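Local structure of peptidase M14 domain-containing protein (Shewanella amazonensis, 2QVP) at residues A80-L85 with L105-P110; I149-A154 with E230-R235; H169-M174 with G209-C214; S194-L199 with F203-D208. The protein probably acts as a zinc-dependent metallocarboxypeptidase or related hydrolase of the M14 family, its natural substrate being unestablished. All coordinates share one frame; numbering follows the deposited sequence. Where two conformers were deposited one is given.

Contact 1: A80-L85 with L105-P110; sequences AGPWGL and LPLVNP
Pro-82 and Leu-85, three residues apart on helix 80-91, meet Pro-106 and Leu-107 in the loop that follows strand 101-105. Two ring carbons of Pro-82 approach one backbone oxygen: CB and CG each lie 3.6 Å from Pro-106 O. The same CG also meets Leu-107, the ring and the leucine side chain crossing at about a right angle, with Pro-82 CG 4.1 Å from Leu-107 CD1. One turn further along the helix, Leu-85 CD2 comes to 3.6 Å from Pro-106 CB and 3.9 Å from Pro-106 CA, the two side chains crossing obliquely. Leu-85 reaches this place because its CG is anti to the backbone N (chi1 -170°). The loop thus rests on the helix that joins strands 67-72 and 101-105, neighbouring parallel strands, in a beta-alpha-beta crossover. Helix 24-38 adds Phe-27 against Pro-82 and Leu-31 against Pro-106. All four touching residues are buried, yet no hydrogen bond passes between the segments. Cohesion therefore rests on apolar packing, and Pro-106 O, which has no hydrogen-bonding partner in the model, faces proline carbons, probably at some desolvation cost.

Contact 2: I149-A154 with E230-R235; sequences ILLEHA and ESFLVR
A helix-to-helix contact of the alpha/beta fold sets Leu-151 and Ala-154, at the junction of helices 145-152 and 154-160, against the ring of Phe-232 on helix 229-235. The backbones stay well apart: the closest CA pair, Ala-154 and Leu-233, is separated by 9.0 Å, and the phenyl ring spans the gap. It does so with CG anti to the backbone N (chi1 164°). Leu-151 CD1 sits over one face, 3.8 Å from Phe-232 CZ and 4.1 Å from the ring centroid. The line to that centroid runs 22° off the ring normal, the geometry of a CH-pi contact shifted toward the rim. Ala-154 approaches differently, its CB lying near the ring plane at the edge, 4.1 Å from Phe-232 CZ. Between the two contributing residues the chain breaks its helix, and His-153 takes the N-cap position of helix 154-160. The imidazole also reaches back: His-153 ND1 donates to Ile-149 O at 2.9 Å, with the acceptor close to the ring plane. Phe-130 touches both Leu-151 and Phe-232, while Gln-158 of the second helix touches Phe-232. A glycerol molecule, probably from the crystallisation liquor, lies about 4 Å from the Phe-232 side chain.

Contact 3: H169-M174 with G209-C214; sequences HEDVLM and GDVDNC
Two tight turns face each other across a CA separation of 9.6 Å between Met-174 and Val-211: a type I turn, Asp-171 to Met-174, ending strand 165-171, and the type I' turn, Val-211 to Cys-214, of a beta hairpin with a two-residue loop, Asp-212 and Asn-213. Backbone bonds between Val-211 and Cys-214 close the hairpin in both directions. Val-211 divides its two methyls between two partners: CG1 lies 3.7 Å from Asp-171 OD2, and CG2 lies 4.1 Å from CE of Met-174, present as selenomethionine. The latter chain bends at both chi2 and chi3 (-74° and -82°), which folds its terminal methyl round to the valine. Asp-171 and Asp-212 point at each other from opposite directions, their carboxylate planes 51° apart and their OD2 atoms separated by 4.0 Å. A water molecule hydrogen-bonds to both, 2.9 Å from Asp-171 OD2 and 2.7 Å from Asp-212 OD1, although it has more acceptors about it than protons to give. Asp-171 OD2 has a firmer partner in Tyr-178 OH on the next strand but one. The Asp-171 side chain is about 4 Å from that of Glu-245, the predicted proton donor/acceptor, and a sulfate ion, probably from the crystallisation liquor, lies about 6 Å from the Asp-212 side chain. If both aspartates are charged, they would be expected to repel; the tyrosine hydroxyl, and the water so far as it donates to each, probably offset part of this.

Contact 4: S194-L199 with F203-D208; sequences SLRDAL and FPIAAD
This is a short-range contact in which the last turns of helix 190-200 meet the loop leading to strand 209-211, Leu-199 pairing with Phe-203 and Arg-196 with Ile-205. The polar evidence is one backbone hydrogen bond, Phe-203 N to Leu-199 O, 3.1 Å long with an N-H...O angle of 151° and the donor in the carbonyl plane. The same oxygen lies 3.7 Å from Phe-203 CD2, approached obliquely by the ring, so a single carbonyl meets both the backbone and the side chain of Phe-203. One helical turn earlier, Ile-205 CD1 lies 3.6 Å from Arg-196 O and 4.1 Å from Arg-196 CD, the two side chains meeting at about a right angle. Arg-196 CG stands between the backbone N and the carbonyl carbon (chi1 80°), and the chain bends again beyond it, which brings its CD to the isoleucine. The guanidinium group turns back to its own helix: Arg-196 NH1 and Asp-197 OD1, 2.9 Å apart, form a salt bridge whose hydrogen bond is weak, at 124°. Arg-196 NE makes a further weak bond to Ser-218 O. Around the contact, Leu-199 packs on Val-179 of strand 178-182 and on Ser-244 and Thr-246 of strand 241-247, while Phe-203 lies against Thr-246 and reaches Ala-258 of helix 252-270.

Contact 1 closes before contact 2 opens; contact 3 falls between the segments of contact 2, and contact 4 between those of contact 3. Contacts 1 and 2, centres about 17 Å apart, pack together where Leu-150 meets Leu-105 and Val-108. Contacts 1 and 3 share the mixed sheet through strands 101-105 and 165-171, centres about 19 Å apart, and join through a probable hydrogen bond, Ala-80 N to Glu-170 OE2, 3.0 Å. Contacts 3 and 4, centres about 13 Å apart, touch where Met-174 CE meets Ala-206 CB. Contact 2 lies away from the predicted active-site Glu-245, whereas Asp-171 of contact 3 and Leu-199 of contact 4 have side chains about 4 and 6 Å from that of Glu-245.

Contact 1: A80-L85 with L105-P110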
# COMPACT_ATOMS: atom_id res chain seq x y z
N ALA A 80 0.60 -7.58 -7.02
CA ALA A 80 -0.17 -8.27 -5.97
C ALA A 80 -0.70 -7.30 -4.89
O ALA A 80 -1.63 -7.66 -4.14
CB ALA A 80 0.65 -9.42 -5.37
N GLY A 81 -0.13 -6.09 -4.81
CA GLY A 81 -0.63 -5.06 -3.92
C GLY A 81 -2.06 -4.69 -4.27
O GLY A 81 -2.95 -4.93 -3.45
N PRO A 82 -2.28 -4.06 -5.46
CA PRO A 82 -3.62 -3.72 -5.95
C PRO A 82 -4.61 -4.88 -6.02
O PRO A 82 -5.73 -4.72 -5.59
CB PRO A 82 -3.33 -3.17 -7.36
CG PRO A 82 -2.04 -2.56 -7.24
CD PRO A 82 -1.24 -3.51 -6.36
N TRP A 83 -4.18 -6.03 -6.53
CA TRP A 83 -5.07 -7.17 -6.62
C TRP A 83 -5.41 -7.68 -5.24
O TRP A 83 -6.54 -8.09 -5.02
CB TRP A 83 -4.51 -8.29 -7.49
CG TRP A 83 -4.47 -7.93 -8.94
CD1 TRP A 83 -3.38 -7.63 -9.68
CD2 TRP A 83 -5.60 -7.81 -9.83
NE1 TRP A 83 -3.74 -7.35 -10.97
CE2 TRP A 83 -5.10 -7.44 -11.09
CE3 TRP A 83 -6.99 -7.96 -9.67
CZ2 TRP A 83 -5.92 -7.22 -12.19
CZ3 TRP A 83 -7.80 -7.76 -10.77
CH2 TRP A 83 -7.26 -7.40 -12.01
N GLY A 84 -4.44 -7.65 -4.33
CA GLY A 84 -4.65 -8.03 -2.94
C GLY A 84 -5.63 -7.10 -2.27
O GLY A 84 -6.48 -7.54 -1.47
N LEU A 85 -5.52 -5.80 -2.56
CA LEU A 85 -6.45 -4.83 -1.98
C LEU A 85 -7.85 -5.10 -2.46
O LEU A 85 -8.81 -5.01 -1.69
CB LEU A 85 -6.07 -3.43 -2.34
CG LEU A 85 -6.90 -2.42 -1.54
CD1 LEU A 85 -5.97 -1.62 -0.64
CD2 LEU A 85 -7.61 -1.55 -2.52
N LEU A 105 -5.72 3.97 -1.26
CA LEU A 105 -5.15 4.43 -2.51
C LEU A 105 -4.92 3.09 -3.24
O LEU A 105 -3.85 2.50 -3.11
CB LEU A 105 -3.84 5.22 -2.31
CG LEU A 105 -3.99 6.66 -1.78
CD1 LEU A 105 -2.69 7.25 -1.30
CD2 LEU A 105 -4.63 7.57 -2.89
N PRO A 106 -5.93 2.59 -3.97
CA PRO A 106 -5.80 1.24 -4.54
C PRO A 106 -4.71 1.02 -5.62
O PRO A 106 -4.15 -0.07 -5.69
CB PRO A 106 -7.21 0.96 -5.08
CG PRO A 106 -7.84 2.23 -5.26
CD PRO A 106 -7.26 3.16 -4.28
N LEU A 107 -4.43 2.06 -6.41
CA LEU A 107 -3.45 2.03 -7.49
C LEU A 107 -2.90 3.44 -7.77
O LEU A 107 -3.58 4.31 -8.32
CB LEU A 107 -4.08 1.45 -8.75
CG LEU A 107 -3.27 1.32 -10.04
CD1 LEU A 107 -1.89 0.66 -9.81
CD2 LEU A 107 -4.15 0.56 -11.07
N VAL A 108 -1.64 3.65 -7.39
CA VAL A 108 -0.97 4.93 -7.57
C VAL A 108 -0.28 5.05 -8.93
O VAL A 108 -0.18 6.11 -9.42
CB VAL A 108 0.02 5.19 -6.40
CG1 VAL A 108 0.89 6.46 -6.63
CG2 VAL A 108 -0.76 5.24 -5.10
N ASN A 109 0.17 3.95 -9.53
CA ASN A 109 0.86 3.98 -10.79
C ASN A 109 0.13 3.11 -11.83
O ASN A 109 0.60 2.02 -12.14
CB ASN A 109 2.29 3.48 -10.54
CG ASN A 109 3.17 3.49 -11.77
OD1 ASN A 109 2.84 4.04 -12.82
ND2 ASN A 109 4.33 2.87 -11.62
N PRO A 110 -1.00 3.60 -12.37
CA PRO A 110 -1.75 2.81 -13.37
C PRO A 110 -1.01 2.53 -14.69
O PRO A 110 -1.23 1.49 -15.28
CB PRO A 110 -2.99 3.66 -13.63
CG PRO A 110 -2.55 5.06 -13.33
CD PRO A 110 -1.65 4.90 -12.13

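Contact 2: I149-A154 with E230-R235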
# COMPACT_ATOMS: atom_id res chain seq x y z
N ILE A 149 0.59 14.68 -7.70
CA ILE A 149 -0.88 14.57 -7.50
C ILE A 149 -1.21 14.28 -6.03
O ILE A 149 -2.07 14.96 -5.44
CB ILE A 149 -1.54 13.51 -8.41
CG1 ILE A 149 -1.64 14.04 -9.83
CG2 ILE A 149 -2.95 13.04 -7.85
CD1 ILE A 149 -2.02 13.01 -10.83
N LEU A 150 -0.53 13.30 -5.44
CA LEU A 150 -0.75 12.96 -4.02
C LEU A 150 -0.33 14.09 -3.08
O LEU A 150 -1.02 14.34 -2.08
CB LEU A 150 -0.09 11.62 -3.64
CG LEU A 150 -0.95 10.35 -3.83
CD1 LEU A 150 -1.83 10.36 -5.08
CD2 LEU A 150 -0.04 9.12 -3.78
N LEU A 151 0.78 14.77 -3.39
CA LEU A 151 1.25 15.90 -2.55
C LEU A 151 0.28 17.07 -2.60
O LEU A 151 0.12 17.78 -1.62
CB LEU A 151 2.65 16.40 -2.89
CG LEU A 151 3.98 15.91 -2.24
CD1 LEU A 151 3.79 15.32 -0.85
CD2 LEU A 151 4.82 14.99 -3.12
N GLU A 152 -0.36 17.29 -3.75
CA GLU A 152 -1.41 18.29 -3.83
C GLU A 152 -2.58 17.98 -2.88
O GLU A 152 -3.29 18.90 -2.56
CB GLU A 152 -1.90 18.45 -5.27
CG GLU A 152 -0.90 19.18 -6.14
CD GLU A 152 -1.18 19.06 -7.64
OE1 GLU A 152 -2.15 18.37 -8.05
OE2 GLU A 152 -0.40 19.67 -8.42
N HIS A 153 -2.78 16.72 -2.45
CA HIS A 153 -3.83 16.38 -1.46
C HIS A 153 -3.17 15.89 -0.19
O HIS A 153 -3.71 15.02 0.48
CB HIS A 153 -4.83 15.34 -2.02
CG HIS A 153 -5.44 15.73 -3.34
ND1 HIS A 153 -4.78 15.53 -4.53
CD2 HIS A 153 -6.64 16.26 -3.66
CE1 HIS A 153 -5.53 15.94 -5.53
NE2 HIS A 153 -6.67 16.39 -5.03
N ALA A 154 -2.06 16.52 0.19
CA ALA A 154 -1.27 16.09 1.32
C ALA A 154 -2.05 16.08 2.60
O ALA A 154 -2.02 15.10 3.32
CB ALA A 154 0.00 16.96 1.47
N GLU A 230 5.43 6.40 2.56
CA GLU A 230 5.26 5.97 3.97
C GLU A 230 6.18 6.71 4.95
O GLU A 230 5.77 7.00 6.06
CB GLU A 230 5.36 4.41 4.14
CG GLU A 230 6.68 3.71 3.82
CD GLU A 230 6.97 3.47 2.31
OE1 GLU A 230 6.20 3.96 1.43
OE2 GLU A 230 7.99 2.82 2.00
N SER A 231 7.42 6.98 4.56
CA SER A 231 8.33 7.82 5.35
C SER A 231 7.71 9.22 5.51
O SER A 231 7.70 9.76 6.61
CB SER A 231 9.71 7.97 4.70
OG SER A 231 10.46 6.79 4.80
N PHE A 232 7.21 9.78 4.41
CA PHE A 232 6.53 11.08 4.43
C PHE A 232 5.35 11.12 5.42
O PHE A 232 5.24 12.02 6.23
CB PHE A 232 6.09 11.47 2.99
CG PHE A 232 5.05 12.59 2.94
CD1 PHE A 232 5.42 13.90 3.12
CD2 PHE A 232 3.71 12.30 2.69
CE1 PHE A 232 4.45 14.93 3.10
CE2 PHE A 232 2.75 13.32 2.65
CZ PHE A 232 3.13 14.64 2.87
N LEU A 233 4.45 10.14 5.32
CA LEU A 233 3.26 10.09 6.19
C LEU A 233 3.57 9.82 7.65
O LEU A 233 2.85 10.33 8.51
CB LEU A 233 2.24 9.06 5.68
CG LEU A 233 1.52 9.42 4.39
CD1 LEU A 233 0.58 8.30 4.06
CD2 LEU A 233 0.77 10.78 4.54
N VAL A 234 4.63 9.03 7.93
CA VAL A 234 5.09 8.81 9.31
C VAL A 234 5.70 10.12 9.87
O VAL A 234 5.38 10.51 11.01
CB VAL A 234 6.07 7.62 9.43
CG1 VAL A 234 6.76 7.60 10.80
CG2 VAL A 234 5.33 6.30 9.12
N ARG A 235 6.52 10.81 9.06
CA ARG A 235 7.09 12.10 9.49
C ARG A 235 5.98 13.15 9.59
O ARG A 235 6.11 14.07 10.36
CB ARG A 235 8.22 12.60 8.57
CG ARG A 235 9.42 11.64 8.36
CD ARG A 235 10.80 11.87 9.01
NE ARG A 235 10.97 11.46 10.41
CZ ARG A 235 12.13 11.08 10.99
NH1 ARG A 235 13.30 11.01 10.34
NH2 ARG A 235 12.12 10.74 12.28

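Contact 3: H169-M174 with G209-C214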
# COMPACT_ATOMS: atom_id res chain seq x y z
N HIS A 169 3.82 -3.32 -1.00
CA HIS A 169 4.86 -3.52 -2.02
C HIS A 169 5.15 -4.99 -2.25
O HIS A 169 4.62 -5.86 -1.56
CB HIS A 169 6.15 -2.81 -1.58
CG HIS A 169 6.13 -1.35 -1.85
ND1 HIS A 169 5.20 -0.50 -1.29
CD2 HIS A 169 6.94 -0.57 -2.60
CE1 HIS A 169 5.43 0.72 -1.71
NE2 HIS A 169 6.48 0.71 -2.50
N GLU A 170 5.97 -5.24 -3.29
CA GLU A 170 6.50 -6.52 -3.60
C GLU A 170 7.97 -6.33 -3.96
O GLU A 170 8.33 -5.31 -4.55
CB GLU A 170 5.81 -7.16 -4.80
CG GLU A 170 4.34 -7.22 -4.72
CD GLU A 170 3.85 -8.44 -5.41
OE1 GLU A 170 3.86 -9.47 -4.72
OE2 GLU A 170 3.45 -8.37 -6.60
N ASP A 171 8.81 -7.29 -3.61
CA ASP A 171 10.23 -7.24 -3.96
C ASP A 171 10.29 -8.29 -5.07
O ASP A 171 10.32 -9.49 -4.80
CB ASP A 171 11.10 -7.51 -2.73
CG ASP A 171 12.54 -7.09 -2.91
OD1 ASP A 171 13.05 -7.11 -4.07
OD2 ASP A 171 13.19 -6.82 -1.88
N VAL A 172 10.30 -7.83 -6.32
CA VAL A 172 10.01 -8.73 -7.49
C VAL A 172 10.91 -9.96 -7.67
O VAL A 172 10.43 -11.00 -8.11
CB VAL A 172 9.85 -7.93 -8.81
CG1 VAL A 172 11.22 -7.54 -9.40
CG2 VAL A 172 8.98 -8.70 -9.80
N LEU A 173 12.20 -9.83 -7.34
CA LEU A 173 13.19 -10.91 -7.42
C LEU A 173 13.37 -11.69 -6.09
O LEU A 173 14.18 -12.62 -6.05
CB LEU A 173 14.56 -10.34 -7.87
CG LEU A 173 14.59 -9.52 -9.17
CD1 LEU A 173 16.01 -9.03 -9.49
CD2 LEU A 173 14.00 -10.31 -10.31
N MSE A 174 12.67 -11.32 -5.00
CA MSE A 174 12.72 -12.09 -3.75
C MSE A 174 11.78 -13.30 -3.74
O MSE A 174 10.76 -13.28 -4.39
CB MSE A 174 12.37 -11.21 -2.55
CG MSE A 174 13.37 -10.13 -2.29
SE MSE A 174 15.02 -10.67 -1.54
CE MSE A 174 14.50 -10.79 0.38
N GLY A 209 20.25 -9.83 7.32
CA GLY A 209 21.23 -9.33 6.37
C GLY A 209 20.74 -8.04 5.74
O GLY A 209 19.81 -7.43 6.24
N ASP A 210 21.40 -7.63 4.66
CA ASP A 210 21.06 -6.43 3.89
C ASP A 210 20.16 -6.75 2.71
O ASP A 210 20.55 -7.54 1.82
CB ASP A 210 22.31 -5.70 3.34
CG ASP A 210 22.91 -4.72 4.33
OD1 ASP A 210 22.89 -4.98 5.55
OD2 ASP A 210 23.40 -3.66 3.87
N VAL A 211 18.97 -6.16 2.74
CA VAL A 211 18.02 -6.21 1.64
C VAL A 211 17.99 -4.76 1.19
O VAL A 211 17.72 -3.86 2.01
CB VAL A 211 16.63 -6.70 2.08
CG1 VAL A 211 15.63 -6.57 0.94
CG2 VAL A 211 16.72 -8.13 2.59
N ASP A 212 18.33 -4.52 -0.09
CA ASP A 212 18.39 -3.16 -0.69
C ASP A 212 19.17 -2.14 0.17
O ASP A 212 18.76 -0.99 0.32
CB ASP A 212 16.97 -2.67 -1.04
CG ASP A 212 16.29 -3.54 -2.09
OD1 ASP A 212 16.98 -4.42 -2.66
OD2 ASP A 212 15.09 -3.34 -2.36
N ASN A 213 20.28 -2.62 0.73
CA ASN A 213 21.20 -1.86 1.57
C ASN A 213 20.62 -1.47 2.96
O ASN A 213 21.15 -0.56 3.62
CB ASN A 213 21.71 -0.63 0.78
CG ASN A 213 23.18 -0.35 1.02
OD1 ASN A 213 23.59 0.06 2.12
ND2 ASN A 213 24.00 -0.56 -0.02
N CYS A 214 19.59 -2.20 3.42
CA CYS A 214 18.95 -2.01 4.74
C CYS A 214 19.07 -3.27 5.60
O CYS A 214 18.86 -4.38 5.09
CB CYS A 214 17.47 -1.72 4.60
SG CYS A 214 17.10 -0.19 3.81
O HOH W 1 15.90 -6.94 -2.87

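Contact 4: S194-L199 with F203-D208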
# COMPACT_ATOMS: atom_id res chain seq x y z
N SER A 194 3.26 -8.80 14.15
CA SER A 194 2.00 -9.35 13.66
C SER A 194 1.89 -9.25 12.13
O SER A 194 1.44 -10.20 11.49
CB SER A 194 0.81 -8.67 14.36
OG SER A 194 0.88 -8.92 15.77
N LEU A 195 2.30 -8.12 11.57
CA LEU A 195 2.29 -7.93 10.12
C LEU A 195 3.29 -8.84 9.43
O LEU A 195 2.98 -9.42 8.39
CB LEU A 195 2.53 -6.45 9.72
CG LEU A 195 1.26 -5.64 9.49
CD1 LEU A 195 0.61 -6.03 8.16
CD2 LEU A 195 0.27 -5.80 10.64
N ARG A 196 4.47 -8.99 10.01
CA ARG A 196 5.43 -9.88 9.39
C ARG A 196 4.98 -11.32 9.54
O ARG A 196 5.16 -12.10 8.61
CB ARG A 196 6.86 -9.59 9.86
CG ARG A 196 7.29 -10.12 11.12
CD ARG A 196 7.82 -11.52 11.07
NE ARG A 196 8.88 -11.58 12.04
CZ ARG A 196 8.75 -11.64 13.37
NH1 ARG A 196 7.58 -11.71 14.00
NH2 ARG A 196 9.83 -11.64 14.10
N ASP A 197 4.39 -11.67 10.69
CA ASP A 197 3.82 -13.02 10.90
C ASP A 197 2.73 -13.30 9.89
O ASP A 197 2.71 -14.37 9.34
CB ASP A 197 3.29 -13.25 12.33
CG ASP A 197 4.39 -13.46 13.37
OD1 ASP A 197 5.59 -13.54 13.01
OD2 ASP A 197 4.06 -13.56 14.57
N ALA A 198 1.83 -12.34 9.65
CA ALA A 198 0.77 -12.49 8.67
C ALA A 198 1.31 -12.91 7.30
O ALA A 198 0.77 -13.83 6.70
CB ALA A 198 -0.06 -11.19 8.55
N LEU A 199 2.36 -12.24 6.83
CA LEU A 199 3.02 -12.59 5.55
C LEU A 199 3.73 -13.95 5.64
O LEU A 199 3.77 -14.70 4.65
CB LEU A 199 4.02 -11.51 5.14
CG LEU A 199 3.47 -10.12 4.77
CD1 LEU A 199 4.65 -9.14 4.58
CD2 LEU A 199 2.61 -10.14 3.53
N PHE A 203 4.79 -17.21 3.22
CA PHE A 203 6.17 -17.40 2.72
C PHE A 203 7.24 -17.43 3.78
O PHE A 203 7.02 -16.93 4.87
CB PHE A 203 6.54 -16.22 1.81
CG PHE A 203 5.46 -15.80 0.90
CD1 PHE A 203 5.15 -16.58 -0.20
CD2 PHE A 203 4.75 -14.61 1.12
CE1 PHE A 203 4.13 -16.20 -1.07
CE2 PHE A 203 3.73 -14.23 0.26
CZ PHE A 203 3.43 -15.02 -0.84
N PRO A 204 8.43 -17.95 3.44
CA PRO A 204 9.49 -17.87 4.45
C PRO A 204 9.91 -16.42 4.72
O PRO A 204 9.85 -15.57 3.81
CB PRO A 204 10.64 -18.67 3.83
CG PRO A 204 10.14 -19.25 2.55
CD PRO A 204 8.89 -18.56 2.18
N ILE A 205 10.28 -16.13 5.96
CA ILE A 205 10.70 -14.80 6.38
C ILE A 205 12.15 -14.62 5.92
O ILE A 205 12.93 -15.58 5.99
CB ILE A 205 10.57 -14.59 7.92
CG1 ILE A 205 9.12 -14.82 8.42
CG2 ILE A 205 11.05 -13.23 8.32
CD1 ILE A 205 8.06 -13.98 7.74
N ALA A 206 12.49 -13.42 5.43
CA ALA A 206 13.85 -13.12 4.95
C ALA A 206 14.90 -13.22 6.08
O ALA A 206 14.67 -12.72 7.19
CB ALA A 206 13.89 -11.71 4.27
N ALA A 207 16.01 -13.90 5.80
CA ALA A 207 17.09 -14.10 6.78
C ALA A 207 17.78 -12.76 7.07
O ALA A 207 17.74 -11.84 6.23
CB ALA A 207 18.11 -15.18 6.30
N ASP A 208 18.36 -12.65 8.26
CA ASP A 208 19.06 -11.44 8.66
C ASP A 208 20.18 -11.11 7.69
O ASP A 208 20.92 -11.99 7.28
CB ASP A 208 19.62 -11.54 10.09
CG ASP A 208 18.54 -11.48 11.15
OD1 ASP A 208 17.35 -11.59 10.82
OD2 ASP A 208 18.90 -11.34 12.34